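Long-range contacts in NTF2 fold protein loop-helix-loop design NT-9 (Synthetic construct, PDB 6W90), which is a computationally designed protein of the NTF2 fold with no known natural function, whose pocket holds a bound phospholipid, 1,2-distearoyl-sn-glycerophosphoethanolamine: residues M4-I9 and R74-D79; G80-V85 and E99-V104. All blocks are in the same frame, centred on the assembly; numbering follows the deposited sequence. Where two conformers were deposited one is given.

From the N terminus, residues 4-9 begin helix 6-22, and contact 1 brings this first turn against strand 70-79, closing a long loop that contains the rest of helix 6-22, helices 24-35 and 54-64 and the first strands. The chain then turns at Gly-80 into strand 82-91, and contact 2 pairs the start of that strand with strand 94-105, closing a short hairpin. The two loops follow one another in series. Strands 70-79 and 82-91 are neighbours in the sheet, joined by a probable hydrogen bond between Gln-77 O and Arg-84 N. Ile-9 of contact 1 also packs on Val-83 of contact 2, tying helix and hairpin together.

Contact 1 of 2, residues M4-I9 and R74-D79; sequences MSREEI and RKVQVD
The N-terminal turn of helix 6-22 lies against strand 70-79, an outermost strand of the NTF2-fold sheet, with Ile-9 meeting Val-76 and Val-78. Ile-9 and Val-78 were each modelled in two conformers. In the one given, Ile-9 CG2 approaches Val-76 CG1 to 3.5 Å, while its other branch, CG1, lies 3.9 Å from Val-78 CG1. CG1 of Ile-9 stands anti to the carbonyl carbon (chi1 -69°) and CG2 anti to the backbone N, which separates these two reaches. The same side chain lines the lipid pocket and packs on Val-83 and Val-85 of strand 82-91. Just before the helix, Met-4 O lies 3.6 Å from Val-78 CG1.

This turn is secured by a capping box: Glu-8 N donates to Ser-5 OG, and Ser-5 N returns a bond to Glu-8 OE1, 3.0 Å away. Beyond the cap, Arg-6 lays its aliphatic chain across the strand backbone, CD 3.1 Å from Val-76 O. One water bridges helix and strand. It lies in the guanidinium plane, accepting from Arg-6 NH1 at 3.1 Å and from Val-78 N at 2.9 Å, so that a backbone N-H on this outermost strand is satisfied by solvent. It also gives a weak bond to Gln-77 OE1 in one of that residue's two conformers.

Contact 2 of 2, residues G80-V85 and E99-V104; sequences GNHVRV and EIEVEV
On one face of the beta hairpin formed by strands 82-91 and 94-105, the His-82 ring lies between two carboxylates, those of Glu-101 and Glu-103. With CG anti to the backbone N (chi1 -164°), the ring is carried out between these two acids of the neighbouring strand. ND1 donates to Glu-103 OE2 over 2.7 Å, meeting its anti lone pair, and NE2 donates to Glu-101 OE2, also at 2.7 Å. Both acceptor oxygens lie close to the ring plane, although the Glu-101 carboxylate is turned 84° from the ring. With both nitrogens donating to acids, the ring is probably doubly protonated. An alanine here would probably leave the Glu-103 carboxylate without its ring donor and Glu-101 with one positive partner fewer.

Glu-101 is also engaged by Arg-84, which joins Glu-99 and Glu-101 in a salt-bridge network. NH2 reaches Glu-101 OE2 at 3.1 Å, and Glu-101 CG lies over a face of the guanidinium, whose plane is only 24° from the carboxylate. NH1 bonds Glu-99 OE2 at 3.1 Å from above the carboxylate plane. Glu-99 OE2 also lies close to Glu-86 OE1, a like charge that Arg-84 would help to offset.

Between the antiparallel strands, Val-83 and Val-102 form a hydrogen-bonded pair, Val-83 N to Val-102 O at 2.8 Å, as do Val-85 and Ile-100. Val-83, Val-85, Ile-100 and Val-102 share the opposite face, where Val-83 CB stands 4.2 Å from Val-102 CB and bound lipid lies beside Val-85. Just before strand 82-91, Asn-81 ND2 donates to Val-104 O at 3.2 Å, while Asn-81 O accepts from Val-104 N.

Contact 1 of 2, residues M4-I9 and R74-D79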
ATOM      1  N   MET A   4      -7.189   9.561  12.876  1.00 36.38           N
ATOM      2  CA  MET A   4      -8.368   8.816  12.482  1.00 30.17           C
ATOM      3  C   MET A   4      -8.541   7.563  13.328  1.00 24.33           C
ATOM      4  O   MET A   4      -7.595   7.041  13.913  1.00 27.85           O
ATOM      5  CB  MET A   4      -8.298   8.437  11.001  1.00 41.66           C
ATOM      6  CG  MET A   4      -8.095   9.634  10.085  1.00 58.85           C
ATOM      7  SD  MET A   4      -7.814   9.205   8.352  1.00 71.65           S
ATOM      8  CE  MET A   4      -9.412   8.530   7.924  1.00 77.89           C
ATOM      9  N   SER A   5      -9.794   7.129  13.422  1.00 24.21           N
ATOM     10  CA  SER A   5     -10.145   5.919  14.136  1.00 24.12           C
ATOM     11  C   SER A   5      -9.877   4.713  13.254  1.00 22.74           C
ATOM     12  O   SER A   5      -9.690   4.845  12.048  1.00 25.20           O
ATOM     13  CB  SER A   5     -11.624   5.929  14.507  1.00 26.49           C
ATOM     14  OG  SER A   5     -12.383   5.960  13.291  1.00 28.33           O
ATOM     15  N   ARG A   6      -9.869   3.528  13.867  1.00 22.51           N
ATOM     16  CA  ARG A   6      -9.734   2.295  13.094  1.00 21.46           C
ATOM     17  C   ARG A   6     -10.784   2.229  11.994  1.00 21.27           C
ATOM     18  O   ARG A   6     -10.493   1.823  10.863  1.00 21.63           O
ATOM     19  CB  ARG A   6      -9.890   1.088  14.025  1.00 23.93           C
ATOM     20  CG  ARG A   6      -8.742   0.924  15.015  1.00 28.09           C
ATOM     21  CD  ARG A   6      -8.850  -0.365  15.851  1.00 30.03           C
ATOM     22  NE  ARG A   6     -10.095  -0.441  16.597  1.00 31.35           N
ATOM     23  CZ  ARG A   6     -10.255   0.030  17.831  1.00 35.25           C
ATOM     24  NH1 ARG A   6      -9.244   0.623  18.447  1.00 35.32           N
ATOM     25  NH2 ARG A   6     -11.426  -0.076  18.448  1.00 42.41           N
ATOM     26  N   GLU A   7     -12.009   2.612  12.310  1.00 23.45           N
ATOM     27  CA  GLU A   7     -13.094   2.499  11.338  1.00 24.32           C
ATOM     28  C   GLU A   7     -12.912   3.471  10.177  1.00 24.66           C
ATOM     29  O   GLU A   7     -13.158   3.114   9.014  1.00 26.08           O
ATOM     30  CB  GLU A   7     -14.414   2.713  12.077  1.00 33.20           C
ATOM     31  CG  GLU A   7     -14.686   1.708  13.271  1.00 53.94           C
ATOM     32  CD  GLU A   7     -13.761   1.783  14.542  1.00 59.29           C
ATOM     33  OE1 GLU A   7     -13.270   2.866  14.929  1.00 50.61           O
ATOM     34  OE2 GLU A   7     -13.556   0.721  15.185  1.00 58.86           O
ATOM     35  N   GLU A   8     -12.473   4.694  10.470  1.00 24.68           N
ATOM     36  CA  GLU A   8     -12.198   5.669   9.421  1.00 25.01           C
ATOM     37  C   GLU A   8     -11.056   5.198   8.528  1.00 24.29           C
ATOM     38  O   GLU A   8     -11.141   5.313   7.306  1.00 24.55           O
ATOM     39  CB  GLU A   8     -11.896   7.036  10.051  1.00 27.97           C
ATOM     40  CG  GLU A   8     -13.127   7.670  10.754  1.00 41.71           C
ATOM     41  CD  GLU A   8     -12.807   8.886  11.624  1.00 54.21           C
ATOM     42  OE1 GLU A   8     -11.655   9.024  12.099  1.00 53.96           O
ATOM     43  OE2 GLU A   8     -13.727   9.706  11.843  1.00 57.39           O
ATOM     44  N   ILE A   9      -9.984   4.663   9.120  0.81 21.61           N
ATOM     45  CA  ILE A   9      -8.888   4.116   8.306  0.81 21.46           C
ATOM     46  C   ILE A   9      -9.400   2.983   7.421  0.81 20.87           C
ATOM     47  O   ILE A   9      -9.052   2.888   6.235  0.81 21.71           O
ATOM     48  CB  ILE A   9      -7.726   3.629   9.194  0.81 24.26           C
ATOM     49  CG1 ILE A   9      -7.008   4.808   9.876  0.81 28.25           C
ATOM     50  CG2 ILE A   9      -6.740   2.762   8.370  0.81 23.33           C
ATOM     51  CD1 ILE A   9      -6.303   5.776   8.883  0.81 30.18           C
ATOM     52  N   ARG A  74      -7.801  -7.419   7.332  1.00 21.75           N
ATOM     53  CA  ARG A  74      -7.891  -8.275   8.499  1.00 24.79           C
ATOM     54  C   ARG A  74      -7.574  -7.583   9.809  1.00 27.43           C
ATOM     55  O   ARG A  74      -7.955  -8.104  10.869  1.00 28.69           O
ATOM     56  CB  ARG A  74      -6.930  -9.467   8.392  1.00 27.75           C
ATOM     57  CG  ARG A  74      -7.291 -10.529   7.348  1.00 31.46           C
ATOM     58  CD  ARG A  74      -8.595 -11.280   7.615  1.00 44.29           C
ATOM     59  NE  ARG A  74      -8.569 -11.953   8.913  1.00 59.35           N
ATOM     60  CZ  ARG A  74      -8.122 -13.188   9.126  1.00 69.04           C
ATOM     61  NH1 ARG A  74      -7.661 -13.920   8.122  1.00 72.41           N
ATOM     62  NH2 ARG A  74      -8.139 -13.693  10.354  1.00 70.90           N
ATOM     63  N   LYS A  75      -6.849  -6.467   9.764  1.00 25.76           N
ATOM     64  CA  LYS A  75      -6.468  -5.747  10.971  1.00 25.80           C
ATOM     65  C   LYS A  75      -6.252  -4.280  10.632  1.00 22.34           C
ATOM     66  O   LYS A  75      -5.578  -3.954   9.658  1.00 20.74           O
ATOM     67  CB  LYS A  75      -5.192  -6.357  11.570  1.00 30.54           C
ATOM     68  CG  LYS A  75      -4.609  -5.660  12.776  1.00 33.64           C
ATOM     69  CD  LYS A  75      -3.594  -6.591  13.443  1.00 44.28           C
ATOM     70  CE  LYS A  75      -2.243  -5.943  13.598  1.00 52.35           C
ATOM     71  NZ  LYS A  75      -2.191  -5.084  14.833  1.00 55.19           N
ATOM     72  N   VAL A  76      -6.813  -3.399  11.455  1.00 24.92           N
ATOM     73  CA  VAL A  76      -6.393  -2.002  11.491  1.00 22.77           C
ATOM     74  C   VAL A  76      -6.153  -1.646  12.951  1.00 22.75           C
ATOM     75  O   VAL A  76      -7.015  -1.891  13.797  1.00 24.46           O
ATOM     76  CB  VAL A  76      -7.421  -1.041  10.863  1.00 28.13           C
ATOM     77  CG1 VAL A  76      -6.928   0.419  11.003  1.00 31.16           C
ATOM     78  CG2 VAL A  76      -7.696  -1.366   9.391  1.00 29.24           C
ATOM     79  N   GLN A  77      -4.983  -1.072  13.260  0.66 23.01           N
ATOM     80  CA  GLN A  77      -4.643  -0.597  14.602  0.66 24.47           C
ATOM     81  C   GLN A  77      -4.055   0.800  14.504  0.66 22.61           C
ATOM     82  O   GLN A  77      -3.054   0.991  13.800  0.66 20.23           O
ATOM     83  CB  GLN A  77      -3.620  -1.533  15.257  0.66 29.75           C
ATOM     84  CG  GLN A  77      -3.104  -1.083  16.633  0.66 36.72           C
ATOM     85  CD  GLN A  77      -4.060  -1.449  17.730  0.66 42.12           C
ATOM     86  OE1 GLN A  77      -5.213  -1.798  17.463  0.66 42.32           O
ATOM     87  NE2 GLN A  77      -3.600  -1.373  18.973  0.66 44.68           N
ATOM     88  N   VAL A  78      -4.667   1.775  15.199  0.66 23.92           N
ATOM     89  CA  VAL A  78      -4.185   3.151  15.168  0.66 25.23           C
ATOM     90  C   VAL A  78      -3.605   3.509  16.527  0.66 26.36           C
ATOM     91  O   VAL A  78      -4.044   3.013  17.571  0.66 26.14           O
ATOM     92  CB  VAL A  78      -5.228   4.230  14.815  0.66 26.72           C
ATOM     93  CG1 VAL A  78      -5.782   3.991  13.457  0.66 26.78           C
ATOM     94  CG2 VAL A  78      -6.330   4.292  15.841  0.66 25.05           C
ATOM     95  N   ASP A  79      -2.634   4.414  16.503  0.66 25.34           N
ATOM     96  CA  ASP A  79      -1.987   4.893  17.718  0.66 28.02           C
ATOM     97  C   ASP A  79      -1.463   6.286  17.382  0.66 26.02           C
ATOM     98  O   ASP A  79      -0.398   6.434  16.768  0.66 25.17           O
ATOM     99  CB  ASP A  79      -0.894   3.938  18.165  0.66 33.23           C
ATOM    100  CG  ASP A  79      -0.646   4.020  19.638  0.66 35.19           C
ATOM    101  OD1 ASP A  79      -0.952   5.100  20.190  0.66 35.87           O
ATOM    102  OD2 ASP A  79      -0.148   3.032  20.241  0.66 33.97           O
TER
HETATM  103  O   HOH W   1      -6.339   0.850  17.433  1.00 31.46           O

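Contact 2 of 2, residues G80-V85 and E99-V104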
ATOM      1  N   GLY A  80      -2.252   7.299  17.732  1.00 27.45           N
ATOM      2  CA  GLY A  80      -1.984   8.627  17.222  1.00 27.45           C
ATOM      3  C   GLY A  80      -1.921   8.609  15.702  1.00 25.90           C
ATOM      4  O   GLY A  80      -2.850   8.140  15.003  1.00 27.89           O
ATOM      5  N   ASN A  81      -0.820   9.123  15.144  1.00 27.97           N
ATOM      6  CA  ASN A  81      -0.672   9.167  13.694  1.00 27.66           C
ATOM      7  C   ASN A  81       0.055   7.951  13.114  1.00 28.05           C
ATOM      8  O   ASN A  81       0.404   7.969  11.932  1.00 27.03           O
ATOM      9  CB  ASN A  81       0.057  10.436  13.255  1.00 34.91           C
ATOM     10  CG  ASN A  81       1.475  10.474  13.728  1.00 44.85           C
ATOM     11  OD1 ASN A  81       1.795   9.893  14.748  1.00 52.52           O
ATOM     12  ND2 ASN A  81       2.338  11.151  12.989  1.00 53.09           N
ATOM     13  N   HIS A  82       0.260   6.906  13.918  1.00 23.32           N
ATOM     14  CA  HIS A  82       0.867   5.646  13.502  1.00 23.93           C
ATOM     15  C   HIS A  82      -0.221   4.614  13.274  1.00 24.93           C
ATOM     16  O   HIS A  82      -1.000   4.314  14.181  1.00 28.27           O
ATOM     17  CB  HIS A  82       1.818   5.138  14.585  1.00 22.93           C
ATOM     18  CG  HIS A  82       2.750   4.076  14.106  1.00 20.58           C
ATOM     19  ND1 HIS A  82       3.812   4.371  13.287  1.00 20.83           N
ATOM     20  CD2 HIS A  82       2.789   2.738  14.315  1.00 20.71           C
ATOM     21  CE1 HIS A  82       4.474   3.261  13.007  1.00 20.49           C
ATOM     22  NE2 HIS A  82       3.865   2.252  13.609  1.00 21.13           N
ATOM     23  N   VAL A  83      -0.259   4.047  12.087  1.00 20.45           N
ATOM     24  CA  VAL A  83      -1.324   3.139  11.689  1.00 21.56           C
ATOM     25  C   VAL A  83      -0.712   1.832  11.232  1.00 19.78           C
ATOM     26  O   VAL A  83       0.275   1.850  10.496  1.00 21.81           O
ATOM     27  CB  VAL A  83      -2.148   3.743  10.539  1.00 22.92           C
ATOM     28  CG1 VAL A  83      -3.277   2.752  10.099  1.00 25.29           C
ATOM     29  CG2 VAL A  83      -2.677   5.121  10.922  1.00 27.90           C
ATOM     30  N   ARG A  84      -1.322   0.721  11.619  1.00 18.92           N
ATOM     31  CA  ARG A  84      -0.958  -0.592  11.098  1.00 21.68           C
ATOM     32  C   ARG A  84      -2.151  -1.184  10.365  1.00 19.78           C
ATOM     33  O   ARG A  84      -3.263  -1.168  10.900  1.00 21.46           O
ATOM     34  CB  ARG A  84      -0.529  -1.538  12.210  1.00 26.74           C
ATOM     35  CG  ARG A  84      -0.025  -2.856  11.632  1.00 37.43           C
ATOM     36  CD  ARG A  84       0.543  -3.757  12.709  1.00 44.08           C
ATOM     37  NE  ARG A  84       1.645  -3.058  13.357  1.00 43.95           N
ATOM     38  CZ  ARG A  84       2.924  -3.186  13.020  1.00 36.35           C
ATOM     39  NH1 ARG A  84       3.305  -4.034  12.072  1.00 35.57           N
ATOM     40  NH2 ARG A  84       3.836  -2.501  13.688  1.00 26.96           N
ATOM     41  N   VAL A  85      -1.921  -1.698   9.155  1.00 19.27           N
ATOM     42  CA  VAL A  85      -2.964  -2.309   8.335  1.00 19.99           C
ATOM     43  C   VAL A  85      -2.476  -3.668   7.856  1.00 18.69           C
ATOM     44  O   VAL A  85      -1.366  -3.770   7.345  1.00 19.60           O
ATOM     45  CB  VAL A  85      -3.305  -1.413   7.137  1.00 21.15           C
ATOM     46  CG1 VAL A  85      -4.354  -2.059   6.220  1.00 24.27           C
ATOM     47  CG2 VAL A  85      -3.840  -0.099   7.662  1.00 21.85           C
ATOM     48  N   GLU A  99       1.126  -6.553   5.014  1.00 23.09           N
ATOM     49  CA  GLU A  99       1.069  -5.870   6.295  1.00 26.26           C
ATOM     50  C   GLU A  99       1.943  -4.636   6.230  1.00 24.71           C
ATOM     51  O   GLU A  99       3.121  -4.744   5.863  1.00 25.97           O
ATOM     52  CB  GLU A  99       1.557  -6.742   7.453  1.00 32.35           C
ATOM     53  CG  GLU A  99       1.610  -5.943   8.769  1.00 50.14           C
ATOM     54  CD  GLU A  99       1.822  -6.775  10.029  1.00 63.25           C
ATOM     55  OE1 GLU A  99       2.353  -7.903   9.924  1.00 69.39           O
ATOM     56  OE2 GLU A  99       1.455  -6.283  11.125  1.00 63.96           O
ATOM     57  N   ILE A 100       1.401  -3.477   6.619  1.00 20.39           N
ATOM     58  CA  ILE A 100       2.169  -2.250   6.516  1.00 21.62           C
ATOM     59  C   ILE A 100       1.973  -1.407   7.755  1.00 19.44           C
ATOM     60  O   ILE A 100       0.921  -1.436   8.406  1.00 20.64           O
ATOM     61  CB  ILE A 100       1.839  -1.382   5.274  1.00 23.46           C
ATOM     62  CG1 ILE A 100       0.362  -1.007   5.211  1.00 23.82           C
ATOM     63  CG2 ILE A 100       2.342  -2.109   4.006  1.00 25.79           C
ATOM     64  CD1 ILE A 100       0.062   0.054   4.076  1.00 28.48           C
ATOM     65  N   GLU A 101       3.020  -0.669   8.079  1.00 18.26           N
ATOM     66  CA  GLU A 101       3.014   0.344   9.106  1.00 18.71           C
ATOM     67  C   GLU A 101       3.109   1.686   8.423  1.00 20.04           C
ATOM     68  O   GLU A 101       3.962   1.870   7.560  1.00 21.35           O
ATOM     69  CB  GLU A 101       4.223   0.226   9.998  1.00 28.03           C
ATOM     70  CG  GLU A 101       4.075  -0.453  11.282  1.00 31.32           C
ATOM     71  CD  GLU A 101       5.410  -0.411  12.038  1.00 28.11           C
ATOM     72  OE1 GLU A 101       6.457  -0.885  11.502  1.00 32.85           O
ATOM     73  OE2 GLU A 101       5.424   0.132  13.152  1.00 25.15           O
ATOM     74  N   VAL A 102       2.300   2.647   8.851  1.00 20.04           N
ATOM     75  CA  VAL A 102       2.131   3.915   8.163  1.00 22.42           C
ATOM     76  C   VAL A 102       2.259   5.036   9.183  1.00 22.55           C
ATOM     77  O   VAL A 102       1.794   4.892  10.318  1.00 26.36           O
ATOM     78  CB  VAL A 102       0.733   3.965   7.525  1.00 25.15           C
ATOM     79  CG1 VAL A 102       0.464   5.266   6.935  1.00 32.55           C
ATOM     80  CG2 VAL A 102       0.607   2.903   6.460  1.00 23.95           C
ATOM     81  N   GLU A 103       2.879   6.147   8.785  1.00 21.33           N
ATOM     82  CA  GLU A 103       2.822   7.420   9.495  1.00 22.95           C
ATOM     83  C   GLU A 103       2.099   8.471   8.661  1.00 24.19           C
ATOM     84  O   GLU A 103       2.445   8.675   7.495  1.00 22.23           O
ATOM     85  CB  GLU A 103       4.227   7.931   9.782  1.00 29.19           C
ATOM     86  CG  GLU A 103       4.938   7.160  10.781  1.00 36.23           C
ATOM     87  CD  GLU A 103       4.725   7.724  12.155  1.00 39.01           C
ATOM     88  OE1 GLU A 103       5.031   8.915  12.363  1.00 41.22           O
ATOM     89  OE2 GLU A 103       4.269   6.973  13.036  1.00 33.37           O
ATOM     90  N   VAL A 104       1.184   9.221   9.296  1.00 24.06           N
ATOM     91  CA  VAL A 104       0.311  10.187   8.633  1.00 27.87           C
ATOM     92  C   VAL A 104       0.687  11.602   9.047  1.00 26.64           C
ATOM     93  O   VAL A 104       0.870  11.872  10.239  1.00 31.11           O
ATOM     94  CB  VAL A 104      -1.165   9.895   8.997  1.00 30.02           C
ATOM     95  CG1 VAL A 104      -2.074  11.003   8.455  1.00 32.51           C
ATOM     96  CG2 VAL A 104      -1.547   8.521   8.488  1.00 27.80           C
TER